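Local coordinates for protein CDA peptide synthetase I (Streptomyces coelicolor, PDB 5DU9) that belongs to the nonribosomal peptide synthetases and contributes a condensation domain of the CoA-dependent acyltransferase superfamily, at residues W121-R124 / D125-T128. The protein carries 1 engineered substitution. Numbering follows the deposited sequence.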
# COMPACT_ATOMS: atom_id res chain seq x y z
N TRP A 121 12.48 14.42 7.59
CA TRP A 121 11.27 15.07 8.10
C TRP A 121 10.08 14.12 8.06
O TRP A 121 9.31 14.04 9.01
CB TRP A 121 10.96 16.33 7.29
CG TRP A 121 10.00 17.25 7.98
CD1 TRP A 121 10.31 18.37 8.70
CD2 TRP A 121 8.57 17.13 8.03
NE1 TRP A 121 9.16 18.95 9.18
CE2 TRP A 121 8.08 18.21 8.79
CE3 TRP A 121 7.66 16.21 7.50
CZ2 TRP A 121 6.73 18.39 9.03
CZ3 TRP A 121 6.31 16.40 7.75
CH2 TRP A 121 5.86 17.48 8.51
N MET A 122 9.93 13.42 6.94
CA MET A 122 8.82 12.49 6.77
C MET A 122 8.93 11.32 7.74
O MET A 122 7.93 10.87 8.30
CB MET A 122 8.77 11.98 5.32
CG MET A 122 8.41 13.06 4.31
SD MET A 122 8.22 12.45 2.62
CE MET A 122 9.92 12.09 2.19
N ASP A 123 10.15 10.83 7.96
CA ASP A 123 10.37 9.73 8.89
C ASP A 123 9.99 10.13 10.32
O ASP A 123 9.39 9.34 11.05
CB ASP A 123 11.83 9.28 8.86
CG ASP A 123 12.20 8.57 7.57
OD1 ASP A 123 11.29 8.08 6.88
OD2 ASP A 123 13.40 8.50 7.26
N ARG A 124 10.33 11.35 10.70
CA ARG A 124 10.01 11.84 12.03
C ARG A 124 8.50 12.08 12.17
O ARG A 124 7.93 11.87 13.23
CB ARG A 124 10.80 13.11 12.33
CG ARG A 124 12.29 12.84 12.47
CD ARG A 124 13.11 14.12 12.51
NE ARG A 124 12.92 14.85 13.76
CZ ARG A 124 13.61 14.62 14.88
NH1 ARG A 124 14.55 13.67 14.91
NH2 ARG A 124 13.37 15.34 15.97
N ASP A 125 7.86 12.52 11.09
CA ASP A 125 6.42 12.70 11.12
C ASP A 125 5.72 11.36 11.27
O ASP A 125 4.79 11.21 12.07
CB ASP A 125 5.93 13.40 9.85
CG ASP A 125 4.43 13.67 9.88
OD1 ASP A 125 4.03 14.72 10.43
OD2 ASP A 125 3.66 12.82 9.38
N ARG A 126 6.18 10.37 10.51
CA ARG A 126 5.59 9.04 10.51
C ARG A 126 5.70 8.38 11.88
O ARG A 126 4.93 7.48 12.21
CB ARG A 126 6.27 8.17 9.44
CG ARG A 126 6.19 6.66 9.66
CD ARG A 126 6.60 5.88 8.41
NE ARG A 126 8.05 5.80 8.22
CZ ARG A 126 8.77 4.68 8.31
NH1 ARG A 126 8.20 3.51 8.60
NH2 ARG A 126 10.09 4.72 8.12
N ALA A 127 6.65 8.85 12.69
CA ALA A 127 6.86 8.33 14.03
C ALA A 127 5.95 9.00 15.07
O ALA A 127 5.98 8.64 16.25
CB ALA A 127 8.32 8.49 14.43
N THR A 128 5.16 9.97 14.62
CA THR A 128 4.30 10.74 15.52
C THR A 128 2.92 10.09 15.65
O THR A 128 2.21 9.95 14.65
CB THR A 128 4.13 12.19 15.01
OG1 THR A 128 5.41 12.81 14.87
CG2 THR A 128 3.28 13.00 15.99
O HOH W 1 11.67 5.64 6.24
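Both Trp-121 (chi1 -163°) and Asp-125 (chi1 -177°) carry CG anti to the backbone N, and one helical turn apart this brings the indole slantwise past Asp-125, ring and carboxylate planes 9° apart. The touch is at the six-membered ring: CZ3 of Trp-121 lies 3.7 Å from CB of Asp-125, and CH2 of Trp-121 is 3.8 Å from OD1 of Asp-125. That carboxylate is fixed, OD1 by Ser-139 and OD2 by Tyr-153 and a salt bridge from Arg-33. On another side of the helix, Asp-123 and Arg-126 run side by side. OD1 of Asp-123 lies at the edge of the Arg-126 guanidinium, near that group's plane, with the carboxylate turned steeply against it; the salt bridge from this OD1 to NH2 of Arg-126 is long, 3.8 Å, and a water 2.6 Å from OD1 of Asp-123 bridges the two, weakly at the arginine. Gln-119 holds this OD1, and Arg-126 NH1 reaches the carbonyl of Pro-241. Arg-126 N bonds Met-122 O at 2.9 Å, whereas Ala-127 N bonds only weakly to the carbonyls of Asp-123 and Arg-124. This shared N-H belongs to the last turn of the crossover helix in a beta-alpha-beta unit, between strands 103-107 and 138-146.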